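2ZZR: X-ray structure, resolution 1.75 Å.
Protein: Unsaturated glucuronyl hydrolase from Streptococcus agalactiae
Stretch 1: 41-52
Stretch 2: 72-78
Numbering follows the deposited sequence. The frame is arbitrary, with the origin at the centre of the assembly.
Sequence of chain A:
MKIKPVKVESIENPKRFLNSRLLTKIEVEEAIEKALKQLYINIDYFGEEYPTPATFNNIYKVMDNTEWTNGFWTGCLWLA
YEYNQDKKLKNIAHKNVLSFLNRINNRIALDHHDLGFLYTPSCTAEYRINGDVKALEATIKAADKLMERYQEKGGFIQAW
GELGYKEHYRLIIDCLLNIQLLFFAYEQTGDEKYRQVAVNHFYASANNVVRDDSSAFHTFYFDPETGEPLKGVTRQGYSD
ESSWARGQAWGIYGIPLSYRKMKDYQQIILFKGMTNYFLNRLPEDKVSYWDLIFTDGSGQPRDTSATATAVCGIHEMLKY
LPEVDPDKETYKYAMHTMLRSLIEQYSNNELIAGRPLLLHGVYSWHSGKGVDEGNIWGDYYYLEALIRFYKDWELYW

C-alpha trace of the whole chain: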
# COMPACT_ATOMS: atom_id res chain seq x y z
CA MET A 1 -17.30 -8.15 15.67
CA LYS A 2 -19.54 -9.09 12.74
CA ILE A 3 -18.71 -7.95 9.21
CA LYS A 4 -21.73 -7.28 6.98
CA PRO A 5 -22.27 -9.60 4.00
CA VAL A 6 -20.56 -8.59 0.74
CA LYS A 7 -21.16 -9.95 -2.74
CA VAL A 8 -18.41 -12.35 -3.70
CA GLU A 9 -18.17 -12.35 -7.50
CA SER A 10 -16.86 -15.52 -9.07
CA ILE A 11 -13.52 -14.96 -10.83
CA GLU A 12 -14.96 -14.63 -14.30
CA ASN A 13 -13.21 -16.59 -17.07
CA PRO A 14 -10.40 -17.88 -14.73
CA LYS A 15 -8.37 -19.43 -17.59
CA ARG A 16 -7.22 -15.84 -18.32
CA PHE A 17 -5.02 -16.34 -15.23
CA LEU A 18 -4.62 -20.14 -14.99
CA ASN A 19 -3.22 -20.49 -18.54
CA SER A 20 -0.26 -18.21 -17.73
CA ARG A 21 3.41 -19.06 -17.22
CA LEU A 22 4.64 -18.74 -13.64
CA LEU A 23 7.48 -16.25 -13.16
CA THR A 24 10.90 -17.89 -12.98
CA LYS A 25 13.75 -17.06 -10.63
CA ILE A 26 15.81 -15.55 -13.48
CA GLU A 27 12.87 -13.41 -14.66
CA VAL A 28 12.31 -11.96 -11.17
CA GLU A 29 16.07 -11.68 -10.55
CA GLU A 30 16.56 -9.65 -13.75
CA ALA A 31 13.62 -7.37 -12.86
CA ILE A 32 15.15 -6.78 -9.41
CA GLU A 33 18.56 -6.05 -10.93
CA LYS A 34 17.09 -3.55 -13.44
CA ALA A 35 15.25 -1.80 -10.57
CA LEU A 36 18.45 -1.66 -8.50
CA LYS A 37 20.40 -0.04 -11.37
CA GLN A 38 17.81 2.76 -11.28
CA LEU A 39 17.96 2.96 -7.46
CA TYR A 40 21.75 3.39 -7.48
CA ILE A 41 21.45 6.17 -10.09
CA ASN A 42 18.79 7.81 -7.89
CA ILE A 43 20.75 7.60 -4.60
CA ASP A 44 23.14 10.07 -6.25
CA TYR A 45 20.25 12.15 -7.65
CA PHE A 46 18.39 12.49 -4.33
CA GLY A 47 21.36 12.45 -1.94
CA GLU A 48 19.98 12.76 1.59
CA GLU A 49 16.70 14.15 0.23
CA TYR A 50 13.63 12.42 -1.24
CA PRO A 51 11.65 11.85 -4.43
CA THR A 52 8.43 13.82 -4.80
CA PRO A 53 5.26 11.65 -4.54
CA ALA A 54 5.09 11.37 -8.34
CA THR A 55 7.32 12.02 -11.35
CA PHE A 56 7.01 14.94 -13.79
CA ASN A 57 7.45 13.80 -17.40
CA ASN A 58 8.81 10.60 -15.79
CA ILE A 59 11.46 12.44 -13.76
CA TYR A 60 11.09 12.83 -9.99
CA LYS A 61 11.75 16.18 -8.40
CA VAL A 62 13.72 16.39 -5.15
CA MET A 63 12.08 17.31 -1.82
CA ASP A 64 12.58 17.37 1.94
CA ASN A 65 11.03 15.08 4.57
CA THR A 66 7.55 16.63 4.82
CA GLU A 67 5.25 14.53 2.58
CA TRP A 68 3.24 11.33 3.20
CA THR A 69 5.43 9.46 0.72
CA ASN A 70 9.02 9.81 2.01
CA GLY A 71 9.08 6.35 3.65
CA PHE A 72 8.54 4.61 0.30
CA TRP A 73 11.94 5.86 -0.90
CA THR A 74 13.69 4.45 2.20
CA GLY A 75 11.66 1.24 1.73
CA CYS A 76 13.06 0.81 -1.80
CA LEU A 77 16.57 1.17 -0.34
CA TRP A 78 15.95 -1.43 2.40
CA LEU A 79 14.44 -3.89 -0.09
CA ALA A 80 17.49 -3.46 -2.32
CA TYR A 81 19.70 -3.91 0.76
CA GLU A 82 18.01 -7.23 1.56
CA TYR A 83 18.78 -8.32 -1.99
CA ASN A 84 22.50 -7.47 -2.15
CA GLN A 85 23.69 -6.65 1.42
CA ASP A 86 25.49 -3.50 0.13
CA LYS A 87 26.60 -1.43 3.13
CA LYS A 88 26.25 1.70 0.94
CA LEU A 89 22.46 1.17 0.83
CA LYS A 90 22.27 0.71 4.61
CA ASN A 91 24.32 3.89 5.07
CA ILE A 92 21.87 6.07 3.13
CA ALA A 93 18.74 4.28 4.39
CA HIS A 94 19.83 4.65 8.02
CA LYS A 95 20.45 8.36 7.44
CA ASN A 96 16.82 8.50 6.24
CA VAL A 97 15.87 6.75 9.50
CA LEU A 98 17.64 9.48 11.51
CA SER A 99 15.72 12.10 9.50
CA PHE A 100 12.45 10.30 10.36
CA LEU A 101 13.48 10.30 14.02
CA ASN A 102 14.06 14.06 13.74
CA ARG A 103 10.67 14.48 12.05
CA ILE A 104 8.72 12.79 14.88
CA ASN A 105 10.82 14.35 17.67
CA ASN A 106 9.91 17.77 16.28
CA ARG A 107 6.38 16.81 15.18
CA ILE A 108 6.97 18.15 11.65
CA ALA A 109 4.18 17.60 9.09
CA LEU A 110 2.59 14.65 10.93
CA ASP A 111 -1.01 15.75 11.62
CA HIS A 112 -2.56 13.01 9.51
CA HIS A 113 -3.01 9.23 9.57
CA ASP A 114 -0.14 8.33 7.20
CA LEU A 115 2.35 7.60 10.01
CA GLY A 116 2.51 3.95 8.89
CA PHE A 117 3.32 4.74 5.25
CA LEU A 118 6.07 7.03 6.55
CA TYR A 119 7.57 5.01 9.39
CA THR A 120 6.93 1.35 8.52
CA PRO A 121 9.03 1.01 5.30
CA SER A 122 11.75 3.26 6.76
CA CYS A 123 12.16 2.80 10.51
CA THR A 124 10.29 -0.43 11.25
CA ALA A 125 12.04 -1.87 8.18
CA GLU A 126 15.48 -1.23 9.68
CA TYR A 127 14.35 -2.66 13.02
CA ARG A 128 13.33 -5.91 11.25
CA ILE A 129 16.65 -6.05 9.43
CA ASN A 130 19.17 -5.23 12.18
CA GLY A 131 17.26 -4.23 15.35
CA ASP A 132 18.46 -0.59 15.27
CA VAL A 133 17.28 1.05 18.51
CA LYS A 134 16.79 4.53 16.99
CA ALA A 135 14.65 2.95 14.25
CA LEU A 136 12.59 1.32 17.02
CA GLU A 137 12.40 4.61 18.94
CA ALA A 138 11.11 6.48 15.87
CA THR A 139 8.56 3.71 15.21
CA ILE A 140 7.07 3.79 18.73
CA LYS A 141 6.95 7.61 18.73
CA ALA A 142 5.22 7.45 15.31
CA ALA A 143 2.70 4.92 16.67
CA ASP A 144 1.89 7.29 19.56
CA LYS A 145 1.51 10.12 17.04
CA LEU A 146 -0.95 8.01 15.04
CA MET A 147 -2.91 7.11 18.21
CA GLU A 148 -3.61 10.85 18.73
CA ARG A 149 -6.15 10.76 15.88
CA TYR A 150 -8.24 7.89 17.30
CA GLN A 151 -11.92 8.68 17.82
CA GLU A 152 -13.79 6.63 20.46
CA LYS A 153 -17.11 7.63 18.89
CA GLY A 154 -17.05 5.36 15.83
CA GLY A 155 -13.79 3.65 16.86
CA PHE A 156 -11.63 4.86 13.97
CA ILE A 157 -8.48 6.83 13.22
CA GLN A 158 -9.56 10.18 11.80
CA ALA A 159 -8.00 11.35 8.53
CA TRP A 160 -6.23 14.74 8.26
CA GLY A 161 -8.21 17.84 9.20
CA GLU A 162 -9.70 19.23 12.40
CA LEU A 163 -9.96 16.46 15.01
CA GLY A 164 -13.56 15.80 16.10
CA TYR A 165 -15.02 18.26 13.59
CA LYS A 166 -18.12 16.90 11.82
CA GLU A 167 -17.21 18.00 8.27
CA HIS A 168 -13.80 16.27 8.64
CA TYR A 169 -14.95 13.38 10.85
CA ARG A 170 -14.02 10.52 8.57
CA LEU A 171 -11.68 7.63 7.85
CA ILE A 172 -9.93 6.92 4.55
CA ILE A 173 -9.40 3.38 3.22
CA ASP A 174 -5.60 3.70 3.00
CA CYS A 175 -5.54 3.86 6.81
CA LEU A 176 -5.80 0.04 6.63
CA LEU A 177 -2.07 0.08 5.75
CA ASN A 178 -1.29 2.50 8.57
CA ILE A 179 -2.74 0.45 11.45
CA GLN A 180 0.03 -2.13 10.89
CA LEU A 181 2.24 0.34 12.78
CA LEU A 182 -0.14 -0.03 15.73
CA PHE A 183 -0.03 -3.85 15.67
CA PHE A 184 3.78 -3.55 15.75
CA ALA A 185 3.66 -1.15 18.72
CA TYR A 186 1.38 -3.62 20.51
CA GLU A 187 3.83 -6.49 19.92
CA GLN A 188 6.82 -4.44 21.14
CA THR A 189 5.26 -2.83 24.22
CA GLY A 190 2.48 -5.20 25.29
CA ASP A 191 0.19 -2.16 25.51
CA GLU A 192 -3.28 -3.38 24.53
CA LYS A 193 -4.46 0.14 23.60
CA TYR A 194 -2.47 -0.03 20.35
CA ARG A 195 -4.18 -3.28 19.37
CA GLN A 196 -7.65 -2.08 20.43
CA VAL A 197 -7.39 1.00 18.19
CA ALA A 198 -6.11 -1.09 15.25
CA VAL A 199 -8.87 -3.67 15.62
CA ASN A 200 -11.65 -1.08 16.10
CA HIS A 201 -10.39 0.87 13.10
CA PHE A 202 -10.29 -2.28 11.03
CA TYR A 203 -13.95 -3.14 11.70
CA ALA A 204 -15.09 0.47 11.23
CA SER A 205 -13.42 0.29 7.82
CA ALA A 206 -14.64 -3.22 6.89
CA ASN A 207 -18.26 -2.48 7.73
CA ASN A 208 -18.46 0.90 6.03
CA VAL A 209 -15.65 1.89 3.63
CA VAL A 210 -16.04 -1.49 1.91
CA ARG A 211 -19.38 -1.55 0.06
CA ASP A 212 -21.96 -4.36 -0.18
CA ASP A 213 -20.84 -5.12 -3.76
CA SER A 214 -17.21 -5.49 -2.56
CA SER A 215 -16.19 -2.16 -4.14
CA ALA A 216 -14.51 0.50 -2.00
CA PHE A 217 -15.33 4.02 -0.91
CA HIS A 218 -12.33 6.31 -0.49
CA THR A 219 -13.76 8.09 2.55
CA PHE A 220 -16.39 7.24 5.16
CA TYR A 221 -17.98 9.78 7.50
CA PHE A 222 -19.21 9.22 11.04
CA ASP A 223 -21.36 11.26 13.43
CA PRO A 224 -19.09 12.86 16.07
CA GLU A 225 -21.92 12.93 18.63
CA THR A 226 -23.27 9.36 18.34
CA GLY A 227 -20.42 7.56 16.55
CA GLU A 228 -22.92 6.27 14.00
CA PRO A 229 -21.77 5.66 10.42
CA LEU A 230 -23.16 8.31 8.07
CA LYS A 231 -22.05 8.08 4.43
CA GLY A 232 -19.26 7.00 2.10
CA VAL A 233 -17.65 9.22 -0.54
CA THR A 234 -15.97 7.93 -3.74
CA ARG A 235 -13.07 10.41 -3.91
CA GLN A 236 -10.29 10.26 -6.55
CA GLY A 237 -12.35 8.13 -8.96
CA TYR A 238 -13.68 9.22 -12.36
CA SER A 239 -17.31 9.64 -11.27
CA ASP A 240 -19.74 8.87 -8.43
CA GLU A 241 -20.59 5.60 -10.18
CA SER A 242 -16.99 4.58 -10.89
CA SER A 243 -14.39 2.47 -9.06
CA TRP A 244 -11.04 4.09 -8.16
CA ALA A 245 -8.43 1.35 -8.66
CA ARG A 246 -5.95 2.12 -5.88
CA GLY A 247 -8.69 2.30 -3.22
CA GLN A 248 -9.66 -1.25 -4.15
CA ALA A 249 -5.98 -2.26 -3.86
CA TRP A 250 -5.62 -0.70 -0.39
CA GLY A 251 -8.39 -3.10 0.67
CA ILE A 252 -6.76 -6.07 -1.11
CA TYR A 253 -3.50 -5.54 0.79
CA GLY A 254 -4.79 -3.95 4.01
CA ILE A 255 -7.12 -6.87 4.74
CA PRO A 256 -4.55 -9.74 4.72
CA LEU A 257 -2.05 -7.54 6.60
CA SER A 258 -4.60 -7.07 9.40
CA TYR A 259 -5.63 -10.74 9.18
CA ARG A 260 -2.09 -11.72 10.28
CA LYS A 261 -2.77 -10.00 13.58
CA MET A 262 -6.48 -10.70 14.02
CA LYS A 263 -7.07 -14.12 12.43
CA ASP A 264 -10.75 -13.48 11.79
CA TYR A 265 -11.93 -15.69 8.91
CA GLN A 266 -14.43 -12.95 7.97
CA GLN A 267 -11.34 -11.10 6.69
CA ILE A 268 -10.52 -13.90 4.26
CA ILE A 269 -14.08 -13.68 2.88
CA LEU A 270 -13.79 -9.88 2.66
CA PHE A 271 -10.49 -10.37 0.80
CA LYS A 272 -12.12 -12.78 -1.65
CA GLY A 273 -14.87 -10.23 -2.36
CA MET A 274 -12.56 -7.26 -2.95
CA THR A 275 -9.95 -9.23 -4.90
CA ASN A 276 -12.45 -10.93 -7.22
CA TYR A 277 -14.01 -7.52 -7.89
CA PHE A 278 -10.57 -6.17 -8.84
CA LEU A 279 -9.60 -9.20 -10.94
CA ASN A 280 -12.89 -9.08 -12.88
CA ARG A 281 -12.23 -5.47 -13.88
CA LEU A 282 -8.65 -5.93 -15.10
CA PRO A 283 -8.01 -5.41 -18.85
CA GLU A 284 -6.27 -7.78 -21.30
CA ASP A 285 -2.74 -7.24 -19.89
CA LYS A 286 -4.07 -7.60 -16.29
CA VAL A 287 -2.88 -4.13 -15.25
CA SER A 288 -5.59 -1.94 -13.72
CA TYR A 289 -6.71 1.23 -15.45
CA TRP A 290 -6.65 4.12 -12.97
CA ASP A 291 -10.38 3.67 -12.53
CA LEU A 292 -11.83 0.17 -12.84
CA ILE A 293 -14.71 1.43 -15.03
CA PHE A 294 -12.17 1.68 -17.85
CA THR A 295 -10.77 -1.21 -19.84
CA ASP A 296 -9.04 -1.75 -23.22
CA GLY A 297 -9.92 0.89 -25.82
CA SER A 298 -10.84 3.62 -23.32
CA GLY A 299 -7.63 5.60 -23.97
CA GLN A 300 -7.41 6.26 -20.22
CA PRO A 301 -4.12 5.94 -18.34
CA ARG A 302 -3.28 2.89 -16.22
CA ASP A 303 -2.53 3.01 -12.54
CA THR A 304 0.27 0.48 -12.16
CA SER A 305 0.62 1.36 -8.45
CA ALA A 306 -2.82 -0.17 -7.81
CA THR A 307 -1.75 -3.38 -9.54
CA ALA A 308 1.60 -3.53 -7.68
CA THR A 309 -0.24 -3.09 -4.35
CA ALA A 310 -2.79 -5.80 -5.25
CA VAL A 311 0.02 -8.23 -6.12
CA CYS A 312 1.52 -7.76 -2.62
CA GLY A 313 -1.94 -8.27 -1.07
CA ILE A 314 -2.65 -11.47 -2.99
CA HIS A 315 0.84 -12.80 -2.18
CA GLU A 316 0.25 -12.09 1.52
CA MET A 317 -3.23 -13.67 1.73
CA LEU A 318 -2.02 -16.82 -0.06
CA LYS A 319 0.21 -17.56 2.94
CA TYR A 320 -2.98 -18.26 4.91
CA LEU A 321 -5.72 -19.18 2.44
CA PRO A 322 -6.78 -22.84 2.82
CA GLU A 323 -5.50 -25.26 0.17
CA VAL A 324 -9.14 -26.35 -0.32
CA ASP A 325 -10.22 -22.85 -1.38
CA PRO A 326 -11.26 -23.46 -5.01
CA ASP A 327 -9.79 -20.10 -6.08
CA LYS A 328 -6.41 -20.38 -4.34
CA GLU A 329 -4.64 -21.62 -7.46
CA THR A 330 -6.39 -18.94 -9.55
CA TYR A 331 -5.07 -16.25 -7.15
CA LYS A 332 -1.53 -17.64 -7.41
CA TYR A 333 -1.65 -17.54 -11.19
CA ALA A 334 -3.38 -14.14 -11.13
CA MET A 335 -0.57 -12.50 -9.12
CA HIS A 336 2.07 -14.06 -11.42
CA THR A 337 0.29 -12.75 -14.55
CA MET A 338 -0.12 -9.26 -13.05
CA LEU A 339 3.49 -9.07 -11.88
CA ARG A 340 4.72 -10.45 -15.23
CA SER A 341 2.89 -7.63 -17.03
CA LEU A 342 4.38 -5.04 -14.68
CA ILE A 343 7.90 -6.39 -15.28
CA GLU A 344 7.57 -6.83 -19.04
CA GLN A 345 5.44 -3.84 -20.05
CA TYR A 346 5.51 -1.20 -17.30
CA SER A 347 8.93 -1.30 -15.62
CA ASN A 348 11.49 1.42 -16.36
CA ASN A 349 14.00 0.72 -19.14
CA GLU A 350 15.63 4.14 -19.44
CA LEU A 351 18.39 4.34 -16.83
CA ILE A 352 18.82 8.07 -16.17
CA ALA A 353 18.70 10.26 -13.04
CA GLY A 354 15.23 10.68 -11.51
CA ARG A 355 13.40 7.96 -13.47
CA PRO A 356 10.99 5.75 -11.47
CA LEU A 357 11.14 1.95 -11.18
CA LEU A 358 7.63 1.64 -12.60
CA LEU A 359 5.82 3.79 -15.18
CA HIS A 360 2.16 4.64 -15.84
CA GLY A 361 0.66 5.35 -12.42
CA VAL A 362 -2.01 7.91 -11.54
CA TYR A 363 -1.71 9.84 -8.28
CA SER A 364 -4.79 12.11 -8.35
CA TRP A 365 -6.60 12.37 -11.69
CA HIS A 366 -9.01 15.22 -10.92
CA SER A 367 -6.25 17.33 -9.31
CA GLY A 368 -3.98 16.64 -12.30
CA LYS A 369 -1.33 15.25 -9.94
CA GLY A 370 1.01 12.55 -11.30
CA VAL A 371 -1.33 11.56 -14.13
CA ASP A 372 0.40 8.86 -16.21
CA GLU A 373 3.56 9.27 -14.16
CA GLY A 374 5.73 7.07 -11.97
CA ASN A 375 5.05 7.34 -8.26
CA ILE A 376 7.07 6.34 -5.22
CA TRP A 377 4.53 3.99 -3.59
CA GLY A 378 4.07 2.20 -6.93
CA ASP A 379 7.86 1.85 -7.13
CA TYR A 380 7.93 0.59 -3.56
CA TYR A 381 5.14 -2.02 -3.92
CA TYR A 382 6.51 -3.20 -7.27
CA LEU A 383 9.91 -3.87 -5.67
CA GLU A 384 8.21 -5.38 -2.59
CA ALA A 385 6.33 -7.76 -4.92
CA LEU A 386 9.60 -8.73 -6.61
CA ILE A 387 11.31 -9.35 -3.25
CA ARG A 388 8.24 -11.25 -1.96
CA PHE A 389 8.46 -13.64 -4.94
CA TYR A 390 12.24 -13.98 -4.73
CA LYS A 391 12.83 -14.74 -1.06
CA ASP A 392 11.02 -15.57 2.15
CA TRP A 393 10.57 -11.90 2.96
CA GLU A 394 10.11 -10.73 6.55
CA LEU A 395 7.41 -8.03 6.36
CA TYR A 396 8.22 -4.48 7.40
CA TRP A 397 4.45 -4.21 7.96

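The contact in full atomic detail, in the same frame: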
# COMPACT_ATOMS: atom_id res chain seq x y z
N ILE A 41 21.45 4.90 -9.36
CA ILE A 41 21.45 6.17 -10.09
C ILE A 41 20.70 7.25 -9.30
O ILE A 41 21.13 8.41 -9.24
CB ILE A 41 20.87 5.99 -11.52
CG1 ILE A 41 21.86 5.20 -12.40
CG2 ILE A 41 20.51 7.33 -12.17
CD1 ILE A 41 21.30 4.75 -13.73
N ASN A 42 19.58 6.87 -8.67
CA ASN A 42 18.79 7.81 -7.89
C ASN A 42 19.33 8.17 -6.50
O ASN A 42 19.06 9.26 -6.01
CB ASN A 42 17.33 7.35 -7.80
CG ASN A 42 16.59 7.52 -9.12
OD1 ASN A 42 17.11 8.10 -10.07
ND2 ASN A 42 15.36 7.02 -9.17
N ILE A 43 20.10 7.28 -5.88
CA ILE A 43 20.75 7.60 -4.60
C ILE A 43 21.64 8.85 -4.77
O ILE A 43 21.69 9.72 -3.90
CB ILE A 43 21.56 6.40 -4.04
CG1 ILE A 43 20.60 5.32 -3.52
CG2 ILE A 43 22.51 6.84 -2.92
CD1 ILE A 43 21.29 4.05 -3.02
N ASP A 44 22.31 8.92 -5.91
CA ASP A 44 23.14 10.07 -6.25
C ASP A 44 22.31 11.31 -6.60
O ASP A 44 22.69 12.44 -6.27
CB ASP A 44 24.10 9.70 -7.38
CG ASP A 44 25.09 8.60 -6.99
OD1 ASP A 44 25.55 8.56 -5.82
OD2 ASP A 44 25.41 7.77 -7.85
N TYR A 45 21.18 11.09 -7.28
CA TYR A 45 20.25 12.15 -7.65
C TYR A 45 19.57 12.80 -6.44
O TYR A 45 19.51 14.03 -6.34
CB TYR A 45 19.20 11.61 -8.64
CG TYR A 45 18.19 12.62 -9.15
CD1 TYR A 45 16.85 12.55 -8.76
CD2 TYR A 45 18.57 13.64 -10.02
CE1 TYR A 45 15.92 13.47 -9.22
CE2 TYR A 45 17.63 14.57 -10.49
CZ TYR A 45 16.31 14.48 -10.08
OH TYR A 45 15.37 15.38 -10.54
N PHE A 46 19.09 11.98 -5.51
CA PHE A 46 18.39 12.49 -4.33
C PHE A 46 19.30 12.88 -3.18
O PHE A 46 18.95 13.76 -2.39
CB PHE A 46 17.31 11.50 -3.85
CG PHE A 46 16.23 11.24 -4.86
CD1 PHE A 46 15.47 12.29 -5.37
CD2 PHE A 46 15.98 9.95 -5.33
CE1 PHE A 46 14.49 12.07 -6.31
CE2 PHE A 46 14.99 9.72 -6.28
CZ PHE A 46 14.24 10.78 -6.77
N GLY A 47 20.47 12.25 -3.09
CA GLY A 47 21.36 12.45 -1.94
C GLY A 47 20.68 12.05 -0.64
O GLY A 47 20.17 10.94 -0.50
N GLU A 48 20.66 12.98 0.32
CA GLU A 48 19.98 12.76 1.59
C GLU A 48 18.52 13.22 1.56
O GLU A 48 17.80 13.14 2.56
CB GLU A 48 20.75 13.41 2.75
CG GLU A 48 22.00 12.60 3.15
CD GLU A 48 22.69 13.09 4.42
OE1 GLU A 48 22.01 13.61 5.33
OE2 GLU A 48 23.93 12.94 4.50
N GLU A 49 18.08 13.70 0.40
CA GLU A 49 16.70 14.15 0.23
C GLU A 49 15.85 13.06 -0.42
O GLU A 49 16.27 11.90 -0.47
CB GLU A 49 16.66 15.48 -0.54
CG GLU A 49 17.22 16.63 0.29
CD GLU A 49 16.86 18.00 -0.26
OE1 GLU A 49 17.23 18.29 -1.41
OE2 GLU A 49 16.20 18.78 0.48
N TYR A 50 14.66 13.41 -0.89
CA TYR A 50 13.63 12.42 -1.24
C TYR A 50 12.96 12.70 -2.58
O TYR A 50 12.86 13.85 -2.99
CB TYR A 50 12.57 12.35 -0.13
CG TYR A 50 13.13 11.98 1.22
CD1 TYR A 50 13.72 12.94 2.04
CD2 TYR A 50 13.08 10.66 1.68
CE1 TYR A 50 14.25 12.61 3.28
CE2 TYR A 50 13.61 10.31 2.92
CZ TYR A 50 14.19 11.29 3.71
OH TYR A 50 14.72 10.96 4.94
N PRO A 51 12.47 11.63 -3.25
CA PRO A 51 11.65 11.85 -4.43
C PRO A 51 10.34 12.52 -4.03
O PRO A 51 9.85 12.29 -2.92
CB PRO A 51 11.36 10.43 -4.94
CG PRO A 51 11.61 9.53 -3.77
CD PRO A 51 12.67 10.20 -2.96
N THR A 52 9.80 13.34 -4.93
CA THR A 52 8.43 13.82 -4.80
C THR A 52 7.49 12.61 -4.92
O THR A 52 7.90 11.56 -5.43
CB THR A 52 8.08 14.86 -5.89
OG1 THR A 52 8.50 14.38 -7.17
CG2 THR A 52 8.77 16.19 -5.59
N PHE A 72 8.49 5.53 1.44
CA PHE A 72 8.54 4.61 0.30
C PHE A 72 9.91 4.61 -0.38
O PHE A 72 10.37 3.57 -0.86
CB PHE A 72 7.44 4.91 -0.73
CG PHE A 72 6.05 4.69 -0.20
CD1 PHE A 72 5.64 3.41 0.18
CD2 PHE A 72 5.15 5.75 -0.09
CE1 PHE A 72 4.35 3.19 0.67
CE2 PHE A 72 3.86 5.54 0.40
CZ PHE A 72 3.46 4.26 0.78
N TRP A 73 10.57 5.77 -0.40
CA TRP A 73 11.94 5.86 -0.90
C TRP A 73 12.88 5.00 -0.05
O TRP A 73 13.58 4.12 -0.58
CB TRP A 73 12.41 7.33 -0.93
CG TRP A 73 13.91 7.49 -1.10
CD1 TRP A 73 14.78 8.03 -0.20
CD2 TRP A 73 14.69 7.10 -2.24
NE1 TRP A 73 16.06 8.01 -0.71
CE2 TRP A 73 16.04 7.44 -1.96
CE3 TRP A 73 14.39 6.50 -3.48
CZ2 TRP A 73 17.08 7.20 -2.86
CZ3 TRP A 73 15.43 6.25 -4.38
CH2 TRP A 73 16.76 6.61 -4.06
N THR A 74 12.88 5.23 1.26
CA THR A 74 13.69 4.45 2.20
C THR A 74 13.36 2.96 2.10
O THR A 74 14.27 2.12 2.13
CB THR A 74 13.51 4.94 3.65
OG1 THR A 74 13.57 6.37 3.69
CG2 THR A 74 14.60 4.35 4.56
N GLY A 75 12.08 2.63 1.94
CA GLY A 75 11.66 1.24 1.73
C GLY A 75 12.29 0.58 0.52
O GLY A 75 12.67 -0.60 0.58
N CYS A 76 12.38 1.31 -0.59
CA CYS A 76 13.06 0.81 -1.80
C CYS A 76 14.52 0.48 -1.48
O CYS A 76 15.04 -0.57 -1.88
CB CYS A 76 13.01 1.83 -2.95
SG CYS A 76 11.39 2.04 -3.75
N LEU A 77 15.17 1.38 -0.74
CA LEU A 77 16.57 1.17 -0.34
C LEU A 77 16.75 -0.07 0.54
O LEU A 77 17.68 -0.86 0.31
CB LEU A 77 17.12 2.41 0.38
CG LEU A 77 17.06 3.72 -0.40
CD1 LEU A 77 17.67 4.86 0.43
CD2 LEU A 77 17.72 3.62 -1.77
N TRP A 78 15.86 -0.26 1.52
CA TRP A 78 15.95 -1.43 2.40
C TRP A 78 15.68 -2.73 1.65
O TRP A 78 16.34 -3.74 1.89
CB TRP A 78 15.01 -1.32 3.61
CG TRP A 78 15.44 -0.35 4.67
CD1 TRP A 78 14.69 0.66 5.21
CD2 TRP A 78 16.71 -0.30 5.33
NE1 TRP A 78 15.41 1.33 6.17
CE2 TRP A 78 16.66 0.77 6.26
CE3 TRP A 78 17.89 -1.04 5.23
CZ2 TRP A 78 17.75 1.12 7.07
CZ3 TRP A 78 18.97 -0.70 6.04
CH2 TRP A 78 18.89 0.37 6.95
O HOH W 1 17.83 9.90 0.56

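This is a small, largely apolar contact in which one tryptophan, Trp 73, reaches from its helix into a pocket formed by a helix end, a turn and the start of a strand, with a single water serving its one polar ring atom. The two stretches bury 333 Å² between them, both sides summed, and Trp 73 contributes 146 Å² of it. No direct hydrogen bond crosses between them, so packing and the bridging water hold them together.

The helix axes of 41-46 and 72-78 come no closer than 12.1 Å, a gap that the indole of Trp 73 helps to span. Its CA-to-CB bond points toward the other stretch, and a t rotamer at chi1 carries the indole across. Its outer, six-membered ring meets the helix. The edge of Phe 46 is directed at the face of this ring in an edge-to-face pair, with centroids 5.0 Å apart, planes at 71° and Phe 46 CD2 lying 3.7 Å from Trp 73 CH2. Ile 43 packs alongside, its CG1 4.0 Å from Trp 73 CZ2, and Asn 42 adds its aliphatic CB, 3.9 Å from Trp 73 CH2, while its amide group is hydrogen-bonded elsewhere in the structure.

Ile 43 also extends the contact one helical turn beyond Trp 73. Leu 77, four residues on and likewise pointing toward the other stretch, places CD2 3.8 Å from Ile 43 CG1, a close fit of branched aliphatic chains.

The five-membered ring is held by the strand. Pro 51 makes the closest approach, with CD 3.5 Å from Trp 73 CG; its compact, apolar ring suits a buried site beside an indole. Tyr 50 starts out sideways, but its ring end comes nearer, bringing CD2 to 3.7 Å from Trp 73 CD1 in an oblique pairing.

Between helix and strand, a type II' turn from Phe 46 to Glu 49 reverses the chain, closed by Glu 49 N donating to Phe 46 O at 2.9 Å. Gly 47 leaves the helix with phi of 60°, a conformation that favours glycine. The turn also presents carbonyls to the indole nitrogen through water 1, whose oxygen accepts from Trp 73 NE1 at 2.9 Å and lies within hydrogen-bonding distance of Gly 47 O (2.8 Å) and Glu 49 O (2.7 Å), to either of which it can donate. The buried NE1 is thereby satisfied.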